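Local coordinates for beta-glucanase (Bacteroides thetaiotaomicron, PDB 6EUG), which probably hydrolyses beta-1,3-galactosidic linkages during arabinogalactan breakdown, through this glycoside hydrolase family 43 part of a longer protein that also has a family 16 part, at residues N44-G49 with M336-R341; E62-S67 with I108-K113; G223-I228 with A240-D245. One frame throughout, in Å; residues are numbered along the deposited sequence.

Contact 1 (N44-G49 with M336-R341)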
ATOM      1  N   ASN A  44     -16.559  -1.094   6.947  1.00 15.66           N
ATOM      2  CA  ASN A  44     -16.241  -0.521   5.634  1.00 16.88           C
ATOM      3  C   ASN A  44     -14.871   0.168   5.710  1.00 15.40           C
ATOM      4  O   ASN A  44     -14.787   1.359   5.966  1.00 17.11           O
ATOM      5  CB  ASN A  44     -17.390   0.447   5.239  1.00 16.89           C
ATOM      6  CG  ASN A  44     -17.357   0.873   3.769  1.00 16.53           C
ATOM      7  OD1 ASN A  44     -16.454   0.509   3.004  1.00 16.50           O
ATOM      8  ND2 ASN A  44     -18.404   1.604   3.353  1.00 17.28           N
ATOM      9  N   ALA A  45     -13.796  -0.620   5.493  1.00 17.42           N
ATOM     10  CA  ALA A  45     -12.408  -0.183   5.642  1.00 16.69           C
ATOM     11  C   ALA A  45     -11.510  -1.046   4.751  1.00 14.35           C
ATOM     12  O   ALA A  45     -10.685  -1.844   5.227  1.00 16.23           O
ATOM     13  CB  ALA A  45     -11.943  -0.266   7.080  1.00 18.94           C
ATOM     14  N   HIS A  46     -11.643  -0.812   3.449  1.00 14.03           N
ATOM     15  CA  HIS A  46     -10.972  -1.658   2.419  1.00 13.77           C
ATOM     16  C   HIS A  46      -9.567  -1.088   2.049  1.00 14.44           C
ATOM     17  O   HIS A  46      -9.298   0.104   2.214  1.00 14.45           O
ATOM     18  CB  HIS A  46     -11.917  -1.797   1.186  1.00 14.67           C
ATOM     19  CG  HIS A  46     -13.330  -2.155   1.543  1.00 15.07           C
ATOM     20  ND1 HIS A  46     -13.778  -3.463   1.696  1.00 15.89           N
ATOM     21  CD2 HIS A  46     -14.373  -1.362   1.901  1.00 14.95           C
ATOM     22  CE1 HIS A  46     -15.041  -3.447   2.089  1.00 15.45           C
ATOM     23  NE2 HIS A  46     -15.415  -2.190   2.257  1.00 14.34           N
ATOM     24  N   GLY A  47      -8.670  -1.930   1.541  1.00 15.18           N
ATOM     25  CA  GLY A  47      -7.307  -1.497   1.245  1.00 16.36           C
ATOM     26  C   GLY A  47      -6.598  -0.904   2.460  1.00 13.76           C
ATOM     27  O   GLY A  47      -5.814   0.044   2.333  1.00 15.92           O
ATOM     28  N   GLY A  48      -6.868  -1.474   3.636  1.00 15.18           N
ATOM     29  CA  GLY A  48      -6.542  -0.801   4.896  1.00 15.93           C
ATOM     30  C   GLY A  48      -5.190  -1.129   5.508  1.00 15.44           C
ATOM     31  O   GLY A  48      -4.318  -1.759   4.895  1.00 15.38           O
ATOM     32  N   GLY A  49      -5.009  -0.606   6.702  1.00 17.14           N
ATOM     33  CA  GLY A  49      -3.868  -0.915   7.574  1.00 17.50           C
ATOM     34  C   GLY A  49      -4.165  -0.489   9.001  1.00 18.97           C
ATOM     35  O   GLY A  49      -5.164   0.202   9.229  1.00 16.81           O
ATOM     36  N   MET A 336      -2.953  -9.327   6.289  1.00 14.53           N
ATOM     37  CA  MET A 336      -4.267  -8.741   5.991  1.00 16.00           C
ATOM     38  C   MET A 336      -4.418  -8.587   4.479  1.00 15.51           C
ATOM     39  O   MET A 336      -3.520  -8.055   3.789  1.00 14.41           O
ATOM     40  CB  MET A 336      -4.437  -7.366   6.666  1.00 17.02           C
ATOM     41  CG  MET A 336      -4.416  -7.388   8.188  1.00 18.47           C
ATOM     42  SD  MET A 336      -4.384  -5.756   8.937  1.00 21.09           S
ATOM     43  CE  MET A 336      -5.760  -4.944   8.118  1.00 22.33           C
ATOM     44  N   ALA A 337      -5.577  -9.024   3.977  1.00 14.82           N
ATOM     45  CA  ALA A 337      -5.912  -8.913   2.572  1.00 14.83           C
ATOM     46  C   ALA A 337      -7.374  -8.525   2.393  1.00 14.74           C
ATOM     47  O   ALA A 337      -8.181  -8.705   3.315  1.00 16.35           O
ATOM     48  CB  ALA A 337      -5.636 -10.231   1.841  1.00 14.57           C
ATOM     49  N   ASP A 338      -7.692  -8.020   1.191  1.00 14.78           N
ATOM     50  CA  ASP A 338      -9.077  -7.743   0.737  1.00 14.00           C
ATOM     51  C   ASP A 338      -9.579  -8.874  -0.157  1.00 15.40           C
ATOM     52  O   ASP A 338      -8.779  -9.442  -0.940  1.00 15.93           O
ATOM     53  CB  ASP A 338      -9.121  -6.424  -0.030  1.00 13.98           C
ATOM     54  CG  ASP A 338      -8.780  -5.256   0.853  1.00 15.32           C
ATOM     55  OD1 ASP A 338      -9.597  -4.929   1.778  1.00 16.65           O
ATOM     56  OD2 ASP A 338      -7.702  -4.671   0.629  1.00 15.10           O
ATOM     57  N   MET A 339     -10.865  -9.236  -0.039  1.00 15.73           N
ATOM     58  CA  MET A 339     -11.518 -10.147  -0.989  1.00 17.09           C
ATOM     59  C   MET A 339     -12.533  -9.321  -1.808  1.00 17.40           C
ATOM     60  O   MET A 339     -13.659  -9.085  -1.351  1.00 18.89           O
ATOM     61  CB  MET A 339     -12.179 -11.285  -0.198  1.00 22.22           C
ATOM     62  CG  MET A 339     -12.642 -12.489  -0.987  1.00 24.89           C
ATOM     63  SD  MET A 339     -13.437 -13.743   0.061  1.00 32.39           S
ATOM     64  CE  MET A 339     -12.286 -13.806   1.327  1.00 19.72           C
ATOM     65  N   TRP A 340     -12.113  -8.825  -2.974  1.00 16.43           N
ATOM     66  CA  TRP A 340     -12.857  -7.779  -3.670  1.00 17.66           C
ATOM     67  C   TRP A 340     -14.102  -8.345  -4.371  1.00 16.70           C
ATOM     68  O   TRP A 340     -14.022  -9.411  -5.011  1.00 18.18           O
ATOM     69  CB  TRP A 340     -11.994  -7.070  -4.723  1.00 15.88           C
ATOM     70  CG  TRP A 340     -10.806  -6.316  -4.181  1.00 13.76           C
ATOM     71  CD1 TRP A 340      -9.513  -6.645  -4.358  1.00 13.25           C
ATOM     72  CD2 TRP A 340     -10.820  -5.105  -3.423  1.00 13.18           C
ATOM     73  NE1 TRP A 340      -8.709  -5.724  -3.756  1.00 13.46           N
ATOM     74  CE2 TRP A 340      -9.488  -4.793  -3.127  1.00 12.90           C
ATOM     75  CE3 TRP A 340     -11.846  -4.305  -2.889  1.00 13.33           C
ATOM     76  CZ2 TRP A 340      -9.131  -3.666  -2.426  1.00 13.85           C
ATOM     77  CZ3 TRP A 340     -11.510  -3.170  -2.197  1.00 15.64           C
ATOM     78  CH2 TRP A 340     -10.151  -2.871  -1.922  1.00 14.39           C
ATOM     79  N   ARG A 341     -15.218  -7.613  -4.254  1.00 16.64           N
ATOM     80  CA  ARG A 341     -16.471  -7.893  -5.003  1.00 18.18           C
ATOM     81  C   ARG A 341     -16.767  -6.689  -5.891  1.00 18.45           C
ATOM     82  O   ARG A 341     -17.449  -5.745  -5.476  1.00 18.98           O
ATOM     83  CB  ARG A 341     -17.633  -8.148  -4.051  1.00 20.65           C
ATOM     84  CG  ARG A 341     -17.445  -9.431  -3.285  1.00 23.21           C
ATOM     85  CD  ARG A 341     -18.670  -9.804  -2.495  1.00 24.32           C
ATOM     86  NE  ARG A 341     -18.485 -11.122  -1.884  1.00 27.93           N
ATOM     87  CZ  ARG A 341     -19.460 -11.972  -1.578  1.00 25.44           C
ATOM     88  NH1 ARG A 341     -20.747 -11.684  -1.821  1.00 23.19           N
ATOM     89  NH2 ARG A 341     -19.136 -13.132  -1.029  1.00 29.97           N
TER
HETATM   90  O   HOH W   1      -8.754  -3.915   4.303  1.00 15.59           O
HETATM   91  O   HOH W   2     -12.187  -5.690   1.351  1.00 14.47           O

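Contact 2 (E62-S67 with I108-K113). With GIM (glucoimidazole), chain B.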
ATOM      1  N   GLU A  62     -10.534   2.469   3.003  1.00 13.05           N
ATOM      2  CA  GLU A  62     -11.440   3.104   2.012  1.00 13.97           C
ATOM      3  C   GLU A  62     -12.899   2.881   2.413  1.00 14.43           C
ATOM      4  O   GLU A  62     -13.293   1.732   2.749  1.00 15.20           O
ATOM      5  CB  GLU A  62     -11.233   2.460   0.655  1.00 16.05           C
ATOM      6  CG  GLU A  62      -9.819   2.493   0.121  1.00 12.92           C
ATOM      7  CD  GLU A  62      -9.504   1.382  -0.873  1.00 12.93           C
ATOM      8  OE1 GLU A  62      -8.340   1.329  -1.321  1.00 14.37           O
ATOM      9  OE2 GLU A  62     -10.424   0.581  -1.223  1.00 14.49           O
ATOM     10  N   HIS A  63     -13.692   3.959   2.446  1.00 14.31           N
ATOM     11  CA  HIS A  63     -15.139   3.838   2.515  1.00 14.66           C
ATOM     12  C   HIS A  63     -15.648   3.622   1.071  1.00 14.01           C
ATOM     13  O   HIS A  63     -15.524   4.508   0.225  1.00 14.12           O
ATOM     14  CB  HIS A  63     -15.747   5.102   3.156  1.00 13.90           C
ATOM     15  CG  HIS A  63     -17.216   5.055   3.318  1.00 15.93           C
ATOM     16  ND1 HIS A  63     -18.083   5.045   2.244  1.00 17.10           N
ATOM     17  CD2 HIS A  63     -17.989   5.111   4.433  1.00 18.90           C
ATOM     18  CE1 HIS A  63     -19.325   5.070   2.697  1.00 17.18           C
ATOM     19  NE2 HIS A  63     -19.298   5.079   4.016  1.00 18.05           N
ATOM     20  N   ARG A  64     -16.121   2.411   0.782  1.00 13.73           N
ATOM     21  CA  ARG A  64     -16.572   2.055  -0.543  1.00 16.70           C
ATOM     22  C   ARG A  64     -18.093   2.102  -0.640  1.00 14.89           C
ATOM     23  O   ARG A  64     -18.786   1.758   0.324  1.00 15.89           O
ATOM     24  CB  ARG A  64     -16.074   0.657  -0.974  1.00 15.92           C
ATOM     25  CG  ARG A  64     -14.570   0.541  -1.246  1.00 16.54           C
ATOM     26  CD  ARG A  64     -14.135   1.255  -2.516  1.00 16.82           C
ATOM     27  NE  ARG A  64     -12.726   1.007  -2.806  1.00 16.67           N
ATOM     28  CZ  ARG A  64     -12.151   1.153  -4.000  1.00 21.31           C
ATOM     29  NH1 ARG A  64     -10.861   0.877  -4.144  1.00 20.67           N
ATOM     30  NH2 ARG A  64     -12.859   1.535  -5.067  1.00 26.29           N
ATOM     31  N   PRO A  65     -18.612   2.413  -1.848  1.00 17.31           N
ATOM     32  CA  PRO A  65     -20.037   2.418  -2.130  1.00 17.76           C
ATOM     33  C   PRO A  65     -20.602   1.003  -2.430  1.00 19.19           C
ATOM     34  O   PRO A  65     -19.848   0.086  -2.801  1.00 17.29           O
ATOM     35  CB  PRO A  65     -20.109   3.342  -3.351  1.00 17.81           C
ATOM     36  CG  PRO A  65     -18.886   3.082  -4.097  1.00 15.55           C
ATOM     37  CD  PRO A  65     -17.834   2.900  -3.014  1.00 15.21           C
ATOM     38  N   ALA A  66     -21.922   0.838  -2.285  1.00 19.77           N
ATOM     39  CA  ALA A  66     -22.625  -0.416  -2.607  1.00 20.91           C
ATOM     40  C   ALA A  66     -22.805  -0.591  -4.102  1.00 19.48           C
ATOM     41  O   ALA A  66     -22.945  -1.728  -4.565  1.00 22.36           O
ATOM     42  CB  ALA A  66     -23.986  -0.478  -1.918  1.00 23.50           C
ATOM     43  N   SER A  67     -22.754   0.513  -4.851  1.00 18.48           N
ATOM     44  CA  SER A  67     -22.841   0.498  -6.325  1.00 17.98           C
ATOM     45  C   SER A  67     -21.854   1.552  -6.867  1.00 17.45           C
ATOM     46  O   SER A  67     -21.749   2.622  -6.272  1.00 18.67           O
ATOM     47  CB  SER A  67     -24.304   0.810  -6.739  1.00 21.02           C
ATOM     48  OG  SER A  67     -24.410   0.894  -8.145  1.00 25.52           O
ATOM     49  N   ILE A 108     -10.610  10.020  -6.347  1.00 14.11           N
ATOM     50  CA  ILE A 108     -10.368   8.644  -5.879  1.00 14.56           C
ATOM     51  C   ILE A 108      -9.345   8.692  -4.732  1.00 13.74           C
ATOM     52  O   ILE A 108      -8.305   9.339  -4.871  1.00 14.84           O
ATOM     53  CB  ILE A 108      -9.835   7.775  -7.048  1.00 15.28           C
ATOM     54  CG1 ILE A 108     -10.954   7.518  -8.078  1.00 16.15           C
ATOM     55  CG2 ILE A 108      -9.199   6.475  -6.603  1.00 16.03           C
ATOM     56  CD1 ILE A 108     -10.416   6.991  -9.394  1.00 17.07           C
ATOM     57  N   MET A 109      -9.667   8.026  -3.629  0.50 13.40           N
ATOM     58  CA  MET A 109      -8.805   7.918  -2.460  0.50 13.75           C
ATOM     59  C   MET A 109      -8.681   6.430  -2.126  0.50 15.52           C
ATOM     60  O   MET A 109      -9.677   5.803  -1.735  0.50 15.34           O
ATOM     61  CB  MET A 109      -9.457   8.673  -1.302  0.50 14.30           C
ATOM     62  CG  MET A 109      -9.557  10.179  -1.519  0.50 15.35           C
ATOM     63  SD  MET A 109     -10.485  10.878  -0.159  0.50 20.90           S
ATOM     64  CE  MET A 109      -9.491  12.265   0.367  0.50 19.73           C
ATOM     65  N   GLU A 110      -7.471   5.871  -2.305  1.00 15.69           N
ATOM     66  CA  GLU A 110      -7.189   4.431  -2.108  1.00 14.15           C
ATOM     67  C   GLU A 110      -5.967   4.121  -1.229  1.00 12.89           C
ATOM     68  O   GLU A 110      -5.029   4.927  -1.109  1.00 14.16           O
ATOM     69  CB  GLU A 110      -7.029   3.702  -3.455  1.00 14.92           C
ATOM     70  CG  GLU A 110      -8.325   3.662  -4.255  1.00 14.80           C
ATOM     71  CD  GLU A 110      -8.235   2.990  -5.619  1.00 15.29           C
ATOM     72  OE1 GLU A 110      -7.127   2.549  -6.042  1.00 16.09           O
ATOM     73  OE2 GLU A 110      -9.299   2.939  -6.311  1.00 18.49           O
ATOM     74  N   ARG A 111      -6.050   2.964  -0.582  1.00 11.60           N
ATOM     75  CA  ARG A 111      -4.937   2.355   0.128  1.00 12.59           C
ATOM     76  C   ARG A 111      -4.289   3.264   1.169  1.00 13.64           C
ATOM     77  O   ARG A 111      -3.068   3.348   1.264  1.00 15.88           O
ATOM     78  CB  ARG A 111      -3.936   1.730  -0.867  1.00 13.20           C
ATOM     79  CG  ARG A 111      -4.508   0.559  -1.653  1.00 12.11           C
ATOM     80  CD  ARG A 111      -3.490  -0.236  -2.486  1.00 13.64           C
ATOM     81  NE  ARG A 111      -4.179  -1.285  -3.247  1.00 13.26           N
ATOM     82  CZ  ARG A 111      -4.571  -2.470  -2.761  1.00 13.61           C
ATOM     83  NH1 ARG A 111      -4.263  -2.861  -1.537  1.00 13.95           N
ATOM     84  NH2 ARG A 111      -5.249  -3.331  -3.539  1.00 14.14           N
ATOM     85  N   PRO A 112      -5.119   3.884   2.043  1.00 13.46           N
ATOM     86  CA  PRO A 112      -4.533   4.726   3.076  1.00 14.01           C
ATOM     87  C   PRO A 112      -3.659   3.977   4.077  1.00 12.74           C
ATOM     88  O   PRO A 112      -3.942   2.808   4.401  1.00 14.15           O
ATOM     89  CB  PRO A 112      -5.767   5.266   3.812  1.00 15.95           C
ATOM     90  CG  PRO A 112      -6.754   4.121   3.702  1.00 15.63           C
ATOM     91  CD  PRO A 112      -6.545   3.611   2.295  1.00 15.27           C
ATOM     92  N   LYS A 113      -2.661   4.662   4.604  1.00 12.60           N
ATOM     93  CA  LYS A 113      -1.810   4.155   5.689  1.00 13.44           C
ATOM     94  C   LYS A 113      -1.492   5.297   6.642  1.00 15.31           C
ATOM     95  O   LYS A 113      -1.308   6.425   6.216  1.00 15.86           O
ATOM     96  CB  LYS A 113      -0.500   3.539   5.167  1.00 13.64           C
ATOM     97  CG  LYS A 113      -0.687   2.478   4.055  1.00 13.70           C
ATOM     98  CD  LYS A 113      -1.262   1.183   4.623  1.00 14.70           C
ATOM     99  CE  LYS A 113      -1.592   0.189   3.527  1.00 14.14           C
ATOM    100  NZ  LYS A 113      -2.761   0.645   2.668  1.00 14.60           N
TER
HETATM  101  C1  GIM B 401      -5.955  -2.308  -8.522  1.00 21.19           C
HETATM  102  C2  GIM B 401      -5.506  -1.825  -7.197  1.00 20.81           C
HETATM  103  N10 GIM B 401      -7.151  -2.071  -9.087  1.00 23.02           N
HETATM  104  C3  GIM B 401      -6.720  -1.341  -6.384  1.00 20.85           C
HETATM  105  C4  GIM B 401      -7.635  -0.475  -7.300  1.00 23.02           C
HETATM  106  C5  GIM B 401      -8.256  -1.336  -8.411  1.00 22.59           C
HETATM  107  C6  GIM B 401      -9.085  -0.527  -9.407  1.00 24.67           C
HETATM  108  C7  GIM B 401      -5.927  -3.259 -10.503  1.00 24.58           C
HETATM  109  C8  GIM B 401      -7.159  -2.668 -10.310  1.00 24.10           C
HETATM  110  N1  GIM B 401      -5.198  -3.029  -9.387  1.00 21.48           N
HETATM  111  O3  GIM B 401      -6.297  -0.542  -5.269  1.00 20.77           O
HETATM  112  O2  GIM B 401      -4.655  -2.842  -6.601  1.00 21.37           O
HETATM  113  O4  GIM B 401      -6.959   0.667  -7.885  1.00 21.23           O
HETATM  114  O6  GIM B 401      -8.244   0.320 -10.186  1.00 28.24           O

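Contact 3 (G223-I228 with A240-D245)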
ATOM      1  N   GLY A 223      14.010   5.000  13.111  1.00 20.70           N
ATOM      2  CA  GLY A 223      13.036   6.102  13.043  1.00 19.73           C
ATOM      3  C   GLY A 223      12.828   6.661  11.642  1.00 19.16           C
ATOM      4  O   GLY A 223      11.956   7.511  11.452  1.00 20.52           O
ATOM      5  N   LYS A 224      13.589   6.173  10.657  1.00 17.32           N
ATOM      6  CA  LYS A 224      13.393   6.609   9.266  1.00 17.62           C
ATOM      7  C   LYS A 224      12.163   5.913   8.707  1.00 17.74           C
ATOM      8  O   LYS A 224      11.969   4.700   8.927  1.00 17.99           O
ATOM      9  CB  LYS A 224      14.614   6.326   8.390  1.00 17.53           C
ATOM     10  CG  LYS A 224      15.733   7.350   8.594  1.00 23.35           C
ATOM     11  CD  LYS A 224      16.976   7.035   7.791  1.00 29.43           C
ATOM     12  CE  LYS A 224      18.065   8.084   8.024  1.00 34.36           C
ATOM     13  NZ  LYS A 224      17.665   9.424   7.521  1.00 37.41           N
ATOM     14  N   ALA A 225      11.320   6.679   8.033  1.00 16.37           N
ATOM     15  CA  ALA A 225      10.131   6.126   7.361  1.00 16.12           C
ATOM     16  C   ALA A 225      10.315   6.078   5.836  1.00 15.05           C
ATOM     17  O   ALA A 225      11.000   6.924   5.268  1.00 14.19           O
ATOM     18  CB  ALA A 225       8.880   6.928   7.727  1.00 18.38           C
ATOM     19  N   TYR A 226       9.649   5.098   5.204  1.00 15.25           N
ATOM     20  CA  TYR A 226       9.722   4.845   3.773  1.00 14.59           C
ATOM     21  C   TYR A 226       8.327   4.737   3.151  1.00 14.79           C
ATOM     22  O   TYR A 226       7.416   4.103   3.731  1.00 16.24           O
ATOM     23  CB  TYR A 226      10.540   3.569   3.428  1.00 15.51           C
ATOM     24  CG  TYR A 226      11.986   3.681   3.943  1.00 13.85           C
ATOM     25  CD1 TYR A 226      12.313   3.337   5.248  1.00 13.45           C
ATOM     26  CD2 TYR A 226      13.021   4.161   3.112  1.00 13.49           C
ATOM     27  CE1 TYR A 226      13.613   3.492   5.729  1.00 14.15           C
ATOM     28  CE2 TYR A 226      14.299   4.308   3.591  1.00 14.35           C
ATOM     29  CZ  TYR A 226      14.594   3.962   4.890  1.00 15.40           C
ATOM     30  OH  TYR A 226      15.880   4.112   5.326  1.00 19.39           O
ATOM     31  N   HIS A 227       8.215   5.339   1.971  1.00 13.26           N
ATOM     32  CA  HIS A 227       7.024   5.287   1.077  1.00 12.77           C
ATOM     33  C   HIS A 227       7.353   4.298  -0.078  1.00 13.20           C
ATOM     34  O   HIS A 227       8.296   4.518  -0.858  1.00 13.77           O
ATOM     35  CB  HIS A 227       6.694   6.701   0.599  1.00 13.88           C
ATOM     36  CG  HIS A 227       5.563   6.802  -0.393  1.00 13.55           C
ATOM     37  ND1 HIS A 227       5.556   7.729  -1.416  1.00 14.37           N
ATOM     38  CD2 HIS A 227       4.419   6.093  -0.518  1.00 13.80           C
ATOM     39  CE1 HIS A 227       4.443   7.587  -2.121  1.00 15.42           C
ATOM     40  NE2 HIS A 227       3.741   6.592  -1.597  1.00 15.73           N
ATOM     41  N   ILE A 228       6.579   3.218  -0.146  1.00 12.32           N
ATOM     42  CA  ILE A 228       6.792   2.099  -1.071  1.00 11.31           C
ATOM     43  C   ILE A 228       5.606   2.134  -2.045  1.00 11.93           C
ATOM     44  O   ILE A 228       4.457   2.122  -1.602  1.00 13.52           O
ATOM     45  CB  ILE A 228       6.856   0.751  -0.349  1.00 12.38           C
ATOM     46  CG1 ILE A 228       8.089   0.725   0.590  1.00 15.50           C
ATOM     47  CG2 ILE A 228       7.016  -0.381  -1.366  1.00 13.19           C
ATOM     48  CD1 ILE A 228       8.076  -0.298   1.676  1.00 23.04           C
ATOM     49  N   ALA A 240      11.086   5.060  -1.454  1.00 14.74           N
ATOM     50  CA  ALA A 240      11.547   6.456  -1.253  1.00 17.03           C
ATOM     51  C   ALA A 240      11.605   6.834   0.234  1.00 16.65           C
ATOM     52  O   ALA A 240      10.613   6.716   0.964  1.00 16.16           O
ATOM     53  CB  ALA A 240      10.634   7.421  -1.991  1.00 16.05           C
ATOM     54  N   GLU A 241      12.763   7.310   0.673  1.00 17.66           N
ATOM     55  CA  GLU A 241      12.926   7.850   2.017  1.00 17.46           C
ATOM     56  C   GLU A 241      12.071   9.118   2.274  1.00 14.18           C
ATOM     57  O   GLU A 241      12.073  10.051   1.459  1.00 16.07           O
ATOM     58  CB  GLU A 241      14.406   8.157   2.221  1.00 15.51           C
ATOM     59  CG  GLU A 241      14.805   8.633   3.616  1.00 17.79           C
ATOM     60  CD  GLU A 241      16.229   9.149   3.684  1.00 20.54           C
ATOM     61  OE1 GLU A 241      16.619  10.012   2.839  1.00 20.73           O
ATOM     62  OE2 GLU A 241      16.962   8.713   4.600  1.00 26.47           O
ATOM     63  N   LEU A 242      11.427   9.183   3.437  1.00 14.03           N
ATOM     64  CA  LEU A 242      10.712  10.387   3.909  1.00 14.63           C
ATOM     65  C   LEU A 242      11.616  11.295   4.776  1.00 15.91           C
ATOM     66  O   LEU A 242      12.556  10.828   5.447  1.00 17.27           O
ATOM     67  CB  LEU A 242       9.466   9.975   4.698  1.00 14.91           C
ATOM     68  CG  LEU A 242       8.401   9.218   3.878  1.00 16.10           C
ATOM     69  CD1 LEU A 242       7.187   8.949   4.751  1.00 17.76           C
ATOM     70  CD2 LEU A 242       7.986   9.939   2.594  1.00 19.51           C
ATOM     71  N   ALA A 243      11.313  12.592   4.749  1.00 16.30           N
ATOM     72  CA  ALA A 243      11.891  13.590   5.657  1.00 18.90           C
ATOM     73  C   ALA A 243      11.619  13.276   7.121  1.00 17.93           C
ATOM     74  O   ALA A 243      10.758  12.458   7.417  1.00 16.08           O
ATOM     75  CB  ALA A 243      11.314  14.967   5.331  1.00 20.10           C
ATOM     76  N   ASP A 244      12.351  13.929   8.038  1.00 18.05           N
ATOM     77  CA  ASP A 244      12.247  13.633   9.464  1.00 17.57           C
ATOM     78  C   ASP A 244      10.868  13.880  10.110  1.00 17.09           C
ATOM     79  O   ASP A 244      10.572  13.272  11.140  1.00 22.14           O
ATOM     80  CB  ASP A 244      13.324  14.410  10.277  1.00 20.45           C
ATOM     81  N   ASP A 245      10.015  14.705   9.495  1.00 16.38           N
ATOM     82  CA  ASP A 245       8.642  14.934   9.982  1.00 16.80           C
ATOM     83  C   ASP A 245       7.582  14.041   9.262  1.00 15.80           C
ATOM     84  O   ASP A 245       6.393  14.075   9.609  1.00 17.55           O
ATOM     85  CB  ASP A 245       8.227  16.437   9.939  1.00 19.84           C
ATOM     86  CG  ASP A 245       8.215  17.030   8.551  1.00 19.31           C
ATOM     87  OD1 ASP A 245       8.462  16.294   7.555  1.00 19.58           O
ATOM     88  OD2 ASP A 245       8.005  18.268   8.462  1.00 21.20           O
TER
HETATM   89  O   HOH W   3      15.038  11.368   6.657  1.00 26.65           O
HETATM   90  O   HOH W   4      12.063   9.491   7.925  1.00 20.04           O
HETATM   91  O   HOH W   5      17.819   5.814   4.331  1.00 27.20           O

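Contact 1 (N44-G49 with M336-R341)
H46 meets the other segment through its backbone and CB. The CB lies 3.7 Å from CZ3 of W340, at the six-membered end of the indole, while the imidazole swings off to a water held in its ring plane. That water is 2.8 Å from H46 ND1 and donates to D338 OD1, so histidine and aspartate are joined through a single molecule. At G47 the carboxylate of D338 receives the backbone N-H. D338 CG, anti to the carbonyl carbon (chi1 -65°), turns the group this way. OD1 takes the bond 3.1 Å from G47 N, fairly straight (158°), on its syn side though 30° out of the carboxylate plane; OD2 adds a weak bond from the same nitrogen. Glycine suits this place, where the chain turns a corner with positive phi close to both the D338 carboxylate and the W340 ring. G48 N donates to a second water, which donates in turn to A45 O and, at 2.8 Å, to D338 OD1. One buried carboxylate oxygen is thus satisfied by an amide and two waters. Further on, the side chain of M336 curls toward G49, its CE 4.5 Å from G49 CA, a loose apolar touch that a flexible thioether can make against bare backbone. W340 is held from its own side too: D338 CB sits 3.5 Å above one indole face, and NE1 bonds to Q320, a residue of the ligand pocket. The contact joins the first and last sheets of what is consistent with the five-bladed beta-propeller of family 43, beside the glucoimidazole site.

Contact 2 (E62-S67 with I108-K113)
E62 reaches R111 by a hydrogen bond: R111 N donates to the anti lone pair of E62 OE1 at 2.9 Å (156°). The glutamate is long enough to cross because its chain runs extended beyond CG. R111 adopts a left-handed helical conformation (phi 55°, psi 49°), a kink at which its amide turns to the acid while its side chain leaves for the ligand.

Salt bridges link the acids through R64. Side-on, its NE (2.8 Å) and NH1 (3.0 Å) both grip E62 OE2 from one face, well above the carboxylate plane. NH1 also makes a weak bridge, 3.4 Å, to E110 OE2. R64 thus joins E62 and E110 in one salt-bridge network, its hold on E110 the weaker; E110 OE2 has a second partner in Y136.

E110 and R111 also bond the ligand. E110 OE1 accepts from glucoimidazole O4 at 2.6 Å and from O3 at a longer distance, whereas R111 NH2 gives a bond of 3.2 Å to O2 and NE a weak one to O3. D214 and Q320 also hydrogen-bond to the glucoimidazole.

Apolar packing is slight: P112 CD rests 4.1 Å from E62 CG. E62 ends strand 56-62 of the first sheet, and strand 108-117 is an outermost strand of the second, paired with 122-130; from that same strand the K113 side chain touches strand 215-219 of the third.

Contact 3 (G223-I228 with A240-D245)
Y226 crosses E241 obliquely, CD2 of its ring 3.8 Å from E241 CA and CE2 4.1 Å from E241 CB. The two are a non-hydrogen-bonded antiparallel pair whose side chains share one face of the hairpin, and the phenol plane is only 22° from that of the carboxylate. E241 sends CG anti to its own backbone N (chi1 -175°), and its extended chain carries the acid past the ring to K224. There K224 NZ makes a salt bridge of 3.1 Å to E241 OE2, coming from above the carboxylate plane. A water donates to both Y226 OH and E241 OE2, closing the gap between phenol and acid, while E241 OE1 is taken by T250. A long, flexible lysine suits the exposed end of this row, since it can follow the acid from the hairpin margin.

The next pair, H227 with A240, is of the hydrogen-bonded kind. H227 N reaches A240 O, and A240 N returns to H227 O, at 2.9 Å each. L242 N donates to A225 O in a further, nearly straight bond (166°). Past this point the strands part, and a water takes over, accepting from A225 N and donating to L242 O.

On the face of H227 and A240, L242 spreads its branches: CD1 lies 4.0 Å from A225 CB, and CD2 equally far from H227 CB. The small A225 lets the L242 branch come up against its methyl, and the imidazole is held by H249 through ND1. Chemically, the hairpin has two unlike sides: one of alanine, leucine and a histidine bonded to H249, the other of tyrosine and a glutamate offset by lysine, threonine and water, so that the charge of this buried acid is probably partly compensated.

Overall arrangement
Contacts 1 and 2 are neighbours, their centres 9 Å apart, and they touch: H46 O lies 2.8 Å from E62 N, probably a hydrogen bond. Contact 3 lies across the chain's centre from contact 1, about 24 Å from either between centres. Along the chain, contact 2 closes before contact 3 opens, and both are nested within the long loop that contact 1 closes. Contact 1 joins the first sheet to the last, contact 2 the first to the second, and contact 3 is internal to the third. Contact 2 supplies two pocket residues; the W340 side chain of contact 1 is about 5 Å from the glucoimidazole, that of H227 in contact 3 about 13 Å.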